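Local coordinates for putative oxidoreductase molybdopterin-binding subunit (Sulfolobus tokodaii, PDB 4ZOH), which probably catalyses a molybdenum-dependent oxidation as the large subunit of a xanthine dehydrogenase/aldehyde oxidase family enzyme, holding the pterin cytosine dinucleotide cofactor, at residues G483-T486 with V487-G491; N534-T537 with F538-V542; L602-G605 with Q606-G610. All blocks are in the same frame, centred on the assembly; numbering follows the deposited sequence.

Contact 1: G483-T486 with V487-G491. With MCN (pterin cytosine dinucleotide), chain D.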
loop_
_atom_site.group_PDB
_atom_site.type_symbol
_atom_site.label_atom_id
_atom_site.label_comp_id
_atom_site.label_asym_id
_atom_site.label_seq_id
_atom_site.Cartn_x
_atom_site.Cartn_y
_atom_site.Cartn_z
ATOM N N GLY A 483 -12.257 -22.227 -17.183
ATOM C CA GLY A 483 -13.158 -23.366 -17.490
ATOM C C GLY A 483 -14.633 -23.178 -17.065
ATOM O O GLY A 483 -15.316 -24.177 -16.746
ATOM N N SER A 484 -15.098 -21.914 -17.022
ATOM C CA SER A 484 -16.487 -21.576 -16.741
ATOM C C SER A 484 -16.980 -22.402 -15.566
ATOM O O SER A 484 -18.040 -23.051 -15.602
ATOM C CB SER A 484 -17.305 -21.769 -17.997
ATOM O OG SER A 484 -16.740 -21.016 -19.092
ATOM N N ARG A 485 -16.190 -22.339 -14.504
ATOM C CA ARG A 485 -16.371 -23.174 -13.332
ATOM C C ARG A 485 -16.805 -22.375 -12.138
ATOM O O ARG A 485 -17.244 -22.937 -11.146
ATOM C CB ARG A 485 -15.016 -23.917 -12.997
ATOM C CG ARG A 485 -13.936 -23.004 -12.356
ATOM C CD ARG A 485 -12.524 -23.670 -12.315
ATOM N NE ARG A 485 -12.507 -24.824 -11.420
ATOM C CZ ARG A 485 -12.501 -24.744 -10.078
ATOM N NH1 ARG A 485 -12.445 -23.542 -9.504
ATOM N NH2 ARG A 485 -12.531 -25.851 -9.306
ATOM N N THR A 486 -16.702 -21.058 -12.199
ATOM C CA THR A 486 -16.775 -20.303 -10.936
ATOM C C THR A 486 -18.142 -20.301 -10.277
ATOM O O THR A 486 -18.251 -20.627 -9.062
ATOM C CB THR A 486 -16.285 -18.882 -11.119
ATOM O OG1 THR A 486 -14.967 -18.932 -11.659
ATOM C CG2 THR A 486 -16.294 -18.166 -9.831
ATOM N N VAL A 487 -19.197 -19.976 -11.030
ATOM C CA VAL A 487 -20.498 -19.936 -10.326
ATOM C C VAL A 487 -20.923 -21.380 -9.920
ATOM O O VAL A 487 -21.531 -21.603 -8.872
ATOM C CB VAL A 487 -21.614 -19.173 -11.111
ATOM C CG1 VAL A 487 -22.195 -20.057 -12.212
ATOM C CG2 VAL A 487 -22.707 -18.706 -10.112
ATOM N N THR A 488 -20.542 -22.360 -10.727
ATOM C CA THR A 488 -20.977 -23.738 -10.468
ATOM C C THR A 488 -20.197 -24.396 -9.327
ATOM O O THR A 488 -20.791 -24.838 -8.338
ATOM C CB THR A 488 -20.852 -24.544 -11.763
ATOM O OG1 THR A 488 -21.634 -23.888 -12.726
ATOM C CG2 THR A 488 -21.430 -25.987 -11.619
ATOM N N ILE A 489 -18.876 -24.530 -9.513
ATOM C CA ILE A 489 -18.026 -25.177 -8.489
ATOM C C ILE A 489 -17.787 -24.262 -7.277
ATOM O O ILE A 489 -17.911 -24.667 -6.064
ATOM C CB ILE A 489 -16.681 -25.622 -9.108
ATOM C CG1 ILE A 489 -16.896 -26.473 -10.378
ATOM C CG2 ILE A 489 -15.901 -26.432 -8.070
ATOM C CD1 ILE A 489 -17.928 -27.619 -10.265
ATOM N N GLY A 490 -17.428 -23.007 -7.570
ATOM C CA GLY A 490 -17.223 -22.064 -6.487
ATOM C C GLY A 490 -18.563 -21.782 -5.803
ATOM O O GLY A 490 -18.622 -21.611 -4.585
ATOM N N GLY A 491 -19.661 -21.735 -6.564
ATOM C CA GLY A 491 -20.982 -21.450 -5.898
ATOM C C GLY A 491 -21.439 -22.638 -5.045
ATOM O O GLY A 491 -22.045 -22.472 -3.956
HETATM N N1 MCN D . -23.916 -17.419 -14.581
HETATM C C2 MCN D . -25.185 -17.631 -14.066
HETATM N N3 MCN D . -25.834 -18.826 -14.234
HETATM C C4 MCN D . -25.190 -19.829 -14.948
HETATM C C5 MCN D . -23.914 -19.630 -15.474
HETATM C C6 MCN D . -23.252 -18.418 -15.270
HETATM O O2 MCN D . -25.798 -16.771 -13.425
HETATM N N4 MCN D . -25.827 -20.971 -15.099
HETATM C "C1'" MCN D . -23.294 -16.118 -14.329
HETATM C C2D MCN D . -22.451 -16.193 -13.053
HETATM O "O2'" MCN D . -23.149 -15.792 -11.913
HETATM C "C3'" MCN D . -21.387 -15.159 -13.305
HETATM C C4D MCN D . -21.050 -15.506 -14.695
HETATM O O4D MCN D . -22.366 -15.799 -15.339
HETATM O "O3'" MCN D . -21.852 -13.856 -13.235
HETATM C "C5'" MCN D . -20.185 -16.690 -14.308
HETATM O "O5'" MCN D . -19.923 -17.456 -15.337
HETATM P PA MCN D . -19.271 -18.937 -15.194
HETATM O O1A MCN D . -19.265 -19.593 -13.903
HETATM O O2A MCN D . -19.952 -19.553 -16.384
HETATM O O3A MCN D . -17.743 -18.487 -15.748
HETATM P PB MCN D . -16.620 -17.905 -14.746
HETATM O O1B MCN D . -15.861 -19.093 -14.177
HETATM O O2B MCN D . -17.086 -16.932 -13.754
HETATM O O3B MCN D . -15.784 -17.134 -15.770
HETATM C C10 MCN D . -14.674 -17.712 -16.511
HETATM C "C9'" MCN D . -14.803 -17.408 -17.983
HETATM C "C8'" MCN D . -13.615 -17.721 -18.727
HETATM S "S8'" MCN D . -12.924 -19.335 -18.643
HETATM C "C7'" MCN D . -13.054 -16.847 -19.608
HETATM S "S7'" MCN D . -11.667 -17.265 -20.650
HETATM C "C6'" MCN D . -13.627 -15.542 -19.873
HETATM C C7 MCN D . -15.116 -15.496 -19.393
HETATM O "O9'" MCN D . -15.139 -16.028 -18.084
HETATM N "N5'" MCN D . -12.828 -14.440 -19.338
HETATM C C4A MCN D . -13.380 -13.209 -18.931
HETATM N "N8'" MCN D . -15.600 -14.082 -19.354
HETATM C C4B MCN D . -14.794 -13.048 -18.980
HETATM N "N1'" MCN D . -15.389 -11.897 -18.656
HETATM C "C2'" MCN D . -14.642 -10.882 -18.228
HETATM N "N2'" MCN D . -15.259 -9.767 -17.897
HETATM N "N3'" MCN D . -13.212 -10.949 -18.148
HETATM C "C4'" MCN D . -12.546 -12.137 -18.527
HETATM O "O4'" MCN D . -11.283 -12.203 -18.475
HETATM O O HOH W 1 -19.618 -22.336 -13.686
#
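Arg485 and Ile489 meet one turn apart where the loop 483-486 runs into helix 486-512. The backbone ties them first: Ile489 N donates to Arg485 O at 2.8 Å, nearly along the C=O axis. The arginine side chain then leaves at about a right angle to Ile489. Its CB lies 4.1 Å from Ile489 CG1. With CG placed between the backbone N and the carbonyl carbon (chi1 75°) and a bend at chi3, the chain swings round so that the guanidinium returns to the isoleucine. NH2 comes to 3.6 Å from Ile489 CG2, and Ile489 CB sits over one face, offset toward the rim. The polar end is held by residues outside the turn: NH1 makes a salt bridge to Glu421 and also bonds Gly480 O, NE bonds Phe417 O and NH2 bonds Trp420 O, which probably balances the buried charge and limits rotation of the group.

On the cofactor side the last loop residue and the first residues of the helix grip the pyrophosphate. MCN O1B takes a bond from Thr486 N and a second from Thr486 OG1 at 2.7 Å, with a weak third from Arg485 N. The other phosphate is met through O1A by Val487 N, a nearly straight bond of 2.9 Å (169°). A water donates to both O1A and Ser484 O while accepting from Thr488 N. Val487 adds apolar cover, its CG1 3.6 Å from C6 of the cytosine and its CG2 against the ribose. Backbone N-H groups directed at two phosphates would be expected to stabilise their negative charge; this is phosphate binding at a helix N-terminus, here for the pyrophosphate of the dinucleotide cofactor.

Contact 2: N534-T537 with F538-V542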
loop_
_atom_site.group_PDB
_atom_site.type_symbol
_atom_site.label_atom_id
_atom_site.label_comp_id
_atom_site.label_asym_id
_atom_site.label_seq_id
_atom_site.Cartn_x
_atom_site.Cartn_y
_atom_site.Cartn_z
ATOM N N ASN A 534 -40.890 -18.840 22.149
ATOM C CA ASN A 534 -39.658 -18.137 22.589
ATOM C C ASN A 534 -38.707 -17.993 21.389
ATOM O O ASN A 534 -38.575 -18.916 20.574
ATOM C CB ASN A 534 -38.931 -18.859 23.745
ATOM C CG ASN A 534 -39.477 -18.489 25.120
ATOM O OD1 ASN A 534 -40.162 -17.480 25.285
ATOM N ND2 ASN A 534 -39.180 -19.322 26.117
ATOM N N LYS A 535 -38.067 -16.837 21.292
ATOM C CA LYS A 535 -37.294 -16.472 20.128
ATOM C C LYS A 535 -35.930 -15.926 20.568
ATOM O O LYS A 535 -35.859 -15.131 21.493
ATOM C CB LYS A 535 -38.070 -15.382 19.391
ATOM C CG LYS A 535 -37.656 -15.107 17.958
ATOM C CD LYS A 535 -38.187 -13.752 17.485
ATOM C CE LYS A 535 -38.282 -13.726 15.971
ATOM N NZ LYS A 535 -38.355 -12.301 15.562
ATOM N N VAL A 536 -34.857 -16.334 19.895
ATOM C CA VAL A 536 -33.557 -15.652 20.063
ATOM C C VAL A 536 -33.111 -15.051 18.722
ATOM O O VAL A 536 -33.121 -15.745 17.714
ATOM C CB VAL A 536 -32.496 -16.550 20.798
ATOM C CG1 VAL A 536 -32.380 -17.940 20.180
ATOM C CG2 VAL A 536 -31.157 -15.839 20.946
ATOM N N THR A 537 -32.810 -13.748 18.721
ATOM C CA THR A 537 -32.373 -13.050 17.512
ATOM C C THR A 537 -31.002 -13.523 16.964
ATOM O O THR A 537 -30.206 -14.162 17.695
ATOM C CB THR A 537 -32.267 -11.547 17.723
ATOM O OG1 THR A 537 -31.255 -11.292 18.704
ATOM C CG2 THR A 537 -33.647 -10.917 18.142
ATOM N N PHE A 538 -30.745 -13.206 15.678
ATOM C CA PHE A 538 -29.452 -13.491 15.007
ATOM C C PHE A 538 -28.274 -12.956 15.853
ATOM O O PHE A 538 -27.413 -13.737 16.256
ATOM C CB PHE A 538 -29.422 -12.890 13.589
ATOM C CG PHE A 538 -28.064 -12.971 12.926
ATOM C CD1 PHE A 538 -27.663 -14.140 12.289
ATOM C CD2 PHE A 538 -27.191 -11.858 12.926
ATOM C CE1 PHE A 538 -26.402 -14.198 11.665
ATOM C CE2 PHE A 538 -25.938 -11.913 12.308
ATOM C CZ PHE A 538 -25.529 -13.095 11.689
ATOM N N ASN A 539 -28.310 -11.668 16.177
ATOM C CA ASN A 539 -27.278 -11.048 16.958
ATOM C C ASN A 539 -27.060 -11.683 18.367
ATOM O O ASN A 539 -25.902 -11.843 18.792
ATOM C CB ASN A 539 -27.469 -9.529 17.027
ATOM C CG ASN A 539 -27.179 -8.846 15.682
ATOM O OD1 ASN A 539 -28.098 -8.592 14.859
ATOM N ND2 ASN A 539 -25.903 -8.531 15.448
ATOM N N GLU A 540 -28.152 -12.086 19.040
ATOM C CA GLU A 540 -28.036 -12.794 20.324
ATOM C C GLU A 540 -27.429 -14.171 20.150
ATOM O O GLU A 540 -26.621 -14.588 20.976
ATOM C CB GLU A 540 -29.377 -12.913 21.107
ATOM C CG GLU A 540 -29.881 -11.659 21.809
ATOM C CD GLU A 540 -31.429 -11.583 21.772
ATOM O OE1 GLU A 540 -32.128 -12.625 21.541
ATOM O OE2 GLU A 540 -31.956 -10.459 21.956
ATOM N N ILE A 541 -27.774 -14.887 19.096
ATOM C CA ILE A 541 -27.139 -16.182 18.848
ATOM C C ILE A 541 -25.591 -16.040 18.719
ATOM O O ILE A 541 -24.806 -16.855 19.266
ATOM C CB ILE A 541 -27.754 -16.897 17.604
ATOM C CG1 ILE A 541 -29.196 -17.422 17.897
ATOM C CG2 ILE A 541 -26.880 -18.058 17.143
ATOM C CD1 ILE A 541 -29.920 -17.906 16.657
ATOM N N VAL A 542 -25.191 -14.997 17.976
ATOM C CA VAL A 542 -23.805 -14.752 17.610
ATOM C C VAL A 542 -23.052 -14.401 18.901
ATOM O O VAL A 542 -22.054 -15.022 19.214
ATOM C CB VAL A 542 -23.696 -13.635 16.575
ATOM C CG1 VAL A 542 -22.228 -13.182 16.437
ATOM C CG2 VAL A 542 -24.246 -14.078 15.220
#
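A capping contact between Thr537 and Glu540 marks the passage from strand 535-536, at the edge of a small antiparallel sheet, into helix 538-547. Two side-chain-to-backbone bonds run in opposite senses. Thr537 OG1 accepts from Glu540 N at 3.2 Å, and Glu540 OE1 accepts from Thr537 N at 3.1 Å, the donor coming from above the carboxylate plane rather than within it. Thr537 can reach because OG1 stands between its own backbone N and carbonyl carbon (chi1 64°), while the glutamate chain bends at chi2 to fold back over the turn. The first helical bond is Ile541 N to Thr537 O at 2.9 Å.

The two methyls of Val536 divide their contacts: CG2 lies 3.4 Å from Glu540 CB, and CG1 meets Ile541 CG1 at 4.0 Å, the two side chains crossing at about a right angle. Ile541 continues inward onto Leu505 and Ile508 of helix 486-512, whereas Glu540 remains on the exposed side. Phe538, whose N bonds Asn526 OD1, also reaches Leu505. Reciprocal bonding between the N-cap residue and the residue three further on is the capping box of an alpha-helix N-terminus.

Contact 3: L602-G605 with Q606-G610; sequences LAEG and QAIGG. With MCN (pterin cytosine dinucleotide), chain D.
Glu604 and Ile608 lie side by side on one flank of helix 600-619, while the turn between them brings Gln606 round to the cofactor. The tight part is the backbone. Four successive i to i+4 bonds link the two halves, among them Ile608 N to Glu604 O at 2.8 Å and an almost straight Gly609 N to Gly605 O (175°). Ala603 and Ala607, with their short side chains, both rest on Trp653 of strand 651-655, which Glu604 also touches, so the helix sits close to the sheet here.

The pocket side is also closely packed. Gln606 bends at chi2 (-54°), which turns its amide to the pterin, and NE2 donates to MCN N8' at 2.8 Å. At the other end of that amide a water donates to both OE1 and Leu602 O, a bridge that helps hold the amide in its rotation. Nearer the nucleotide, Leu602 CB touches MCN O3' at 3.3 Å, and Ala603 CB lies 3.9 Å from C2 of the cytosine.

Looser is the meeting of Glu604 with Ile608. The Glu604 side chain is stretched out, CG anti to the backbone N (chi1 174°), and its CG and OE2 are each 3.7 Å from Ile608 CD1. This residue is partly exposed; a polar side chain of another protein's chain packs on it, and a diethylene glycol molecule, probably from the crystallisation liquor, lies close. A continuous alpha-helix that lends a glutamine amide to the pterin while its preceding turn lines the nucleotide forms one wall of the molybdopterin cytosine dinucleotide pocket.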
loop_
_atom_site.group_PDB
_atom_site.type_symbol
_atom_site.label_atom_id
_atom_site.label_comp_id
_atom_site.label_asym_id
_atom_site.label_seq_id
_atom_site.Cartn_x
_atom_site.Cartn_y
_atom_site.Cartn_z
ATOM N N LEU A 602 -26.215 -11.128 -15.594
ATOM C CA LEU A 602 -24.747 -11.441 -15.621
ATOM C C LEU A 602 -24.510 -12.566 -16.596
ATOM O O LEU A 602 -23.581 -12.486 -17.397
ATOM C CB LEU A 602 -24.316 -11.856 -14.193
ATOM C CG LEU A 602 -23.767 -10.618 -13.464
ATOM C CD1 LEU A 602 -24.724 -9.425 -13.514
ATOM C CD2 LEU A 602 -23.494 -11.078 -12.050
ATOM N N ALA A 603 -25.442 -13.546 -16.628
ATOM C CA ALA A 603 -25.318 -14.621 -17.617
ATOM C C ALA A 603 -25.396 -14.101 -19.033
ATOM O O ALA A 603 -24.534 -14.383 -19.870
ATOM C CB ALA A 603 -26.292 -15.753 -17.338
ATOM N N GLU A 604 -26.326 -13.212 -19.287
ATOM C CA GLU A 604 -26.470 -12.589 -20.637
ATOM C C GLU A 604 -25.261 -11.718 -20.917
ATOM O O GLU A 604 -24.735 -11.637 -22.072
ATOM C CB GLU A 604 -27.727 -11.649 -20.639
ATOM C CG GLU A 604 -27.822 -10.868 -21.955
ATOM C CD GLU A 604 -29.111 -9.990 -22.052
ATOM O OE1 GLU A 604 -29.961 -10.140 -21.157
ATOM O OE2 GLU A 604 -29.297 -9.202 -23.020
ATOM N N GLY A 605 -24.820 -11.030 -19.863
ATOM C CA GLY A 605 -23.611 -10.204 -20.001
ATOM C C GLY A 605 -22.414 -11.084 -20.488
ATOM O O GLY A 605 -21.711 -10.720 -21.375
ATOM N N GLN A 606 -22.266 -12.272 -19.929
ATOM C CA GLN A 606 -21.211 -13.264 -20.389
ATOM C C GLN A 606 -21.453 -13.754 -21.818
ATOM O O GLN A 606 -20.523 -13.816 -22.635
ATOM C CB GLN A 606 -21.203 -14.470 -19.432
ATOM C CG GLN A 606 -20.608 -14.106 -18.088
ATOM C CD GLN A 606 -19.219 -13.496 -18.278
ATOM O OE1 GLN A 606 -18.974 -12.322 -17.926
ATOM N NE2 GLN A 606 -18.324 -14.246 -18.903
ATOM N N ALA A 607 -22.724 -14.106 -22.125
ATOM C CA ALA A 607 -23.086 -14.522 -23.489
ATOM C C ALA A 607 -22.692 -13.456 -24.485
ATOM O O ALA A 607 -22.015 -13.735 -25.472
ATOM C CB ALA A 607 -24.587 -14.874 -23.612
ATOM N N ILE A 608 -23.101 -12.217 -24.224
ATOM C CA ILE A 608 -22.784 -11.170 -25.153
ATOM C C ILE A 608 -21.279 -10.920 -25.278
ATOM O O ILE A 608 -20.822 -10.758 -26.382
ATOM C CB ILE A 608 -23.539 -9.836 -24.820
ATOM C CG1 ILE A 608 -25.057 -10.033 -25.023
ATOM C CG2 ILE A 608 -23.027 -8.647 -25.711
ATOM C CD1 ILE A 608 -25.854 -8.866 -24.408
ATOM N N GLY A 609 -20.541 -10.764 -24.163
ATOM C CA GLY A 609 -19.072 -10.589 -24.282
ATOM C C GLY A 609 -18.392 -11.685 -25.138
ATOM O O GLY A 609 -17.576 -11.379 -26.014
ATOM N N GLY A 610 -18.752 -12.950 -24.884
ATOM C CA GLY A 610 -18.212 -14.072 -25.681
ATOM C C GLY A 610 -18.588 -14.053 -27.127
ATOM O O GLY A 610 -17.730 -14.210 -28.023
HETATM N N1 MCN D . -23.916 -17.419 -14.581
HETATM C C2 MCN D . -25.185 -17.631 -14.066
HETATM N N3 MCN D . -25.834 -18.826 -14.234
HETATM C C4 MCN D . -25.190 -19.829 -14.948
HETATM C C5 MCN D . -23.914 -19.630 -15.474
HETATM C C6 MCN D . -23.252 -18.418 -15.270
HETATM O O2 MCN D . -25.798 -16.771 -13.425
HETATM N N4 MCN D . -25.827 -20.971 -15.099
HETATM C "C1'" MCN D . -23.294 -16.118 -14.329
HETATM C C2D MCN D . -22.451 -16.193 -13.053
HETATM O "O2'" MCN D . -23.149 -15.792 -11.913
HETATM C "C3'" MCN D . -21.387 -15.159 -13.305
HETATM C C4D MCN D . -21.050 -15.506 -14.695
HETATM O O4D MCN D . -22.366 -15.799 -15.339
HETATM O "O3'" MCN D . -21.852 -13.856 -13.235
HETATM C "C5'" MCN D . -20.185 -16.690 -14.308
HETATM O "O5'" MCN D . -19.923 -17.456 -15.337
HETATM P PA MCN D . -19.271 -18.937 -15.194
HETATM O O1A MCN D . -19.265 -19.593 -13.903
HETATM O O2A MCN D . -19.952 -19.553 -16.384
HETATM O O3A MCN D . -17.743 -18.487 -15.748
HETATM P PB MCN D . -16.620 -17.905 -14.746
HETATM O O1B MCN D . -15.861 -19.093 -14.177
HETATM O O2B MCN D . -17.086 -16.932 -13.754
HETATM O O3B MCN D . -15.784 -17.134 -15.770
HETATM C C10 MCN D . -14.674 -17.712 -16.511
HETATM C "C9'" MCN D . -14.803 -17.408 -17.983
HETATM C "C8'" MCN D . -13.615 -17.721 -18.727
HETATM S "S8'" MCN D . -12.924 -19.335 -18.643
HETATM C "C7'" MCN D . -13.054 -16.847 -19.608
HETATM S "S7'" MCN D . -11.667 -17.265 -20.650
HETATM C "C6'" MCN D . -13.627 -15.542 -19.873
HETATM C C7 MCN D . -15.116 -15.496 -19.393
HETATM O "O9'" MCN D . -15.139 -16.028 -18.084
HETATM N "N5'" MCN D . -12.828 -14.440 -19.338
HETATM C C4A MCN D . -13.380 -13.209 -18.931
HETATM N "N8'" MCN D . -15.600 -14.082 -19.354
HETATM C C4B MCN D . -14.794 -13.048 -18.980
HETATM N "N1'" MCN D . -15.389 -11.897 -18.656
HETATM C "C2'" MCN D . -14.642 -10.882 -18.228
HETATM N "N2'" MCN D . -15.259 -9.767 -17.897
HETATM N "N3'" MCN D . -13.212 -10.949 -18.148
HETATM C "C4'" MCN D . -12.546 -12.137 -18.527
HETATM O "O4'" MCN D . -11.283 -12.203 -18.475
HETATM O O HOH W 2 -21.474 -10.631 -16.848
#

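In the fold
Along the chain the three contacts follow in order, all within the second molybdopterin cofactor-binding region of the chain. Contacts 1 and 3 have centres about 15 Å apart and do not touch; what joins them is the cofactor, which the start of helix 486-512 meets at the pyrophosphate and helix 600-619 at the pterin and nucleotide. Contact 2 lies about 34 Å from contact 1 and 41 Å from contact 3, centre to centre, far out from the middle of the chain. It is still coupled to the first by helix 486-512, whose later turns pack on helix 538-547. One long helix thus runs from the cofactor pocket to a peripheral sheet-and-helix unit.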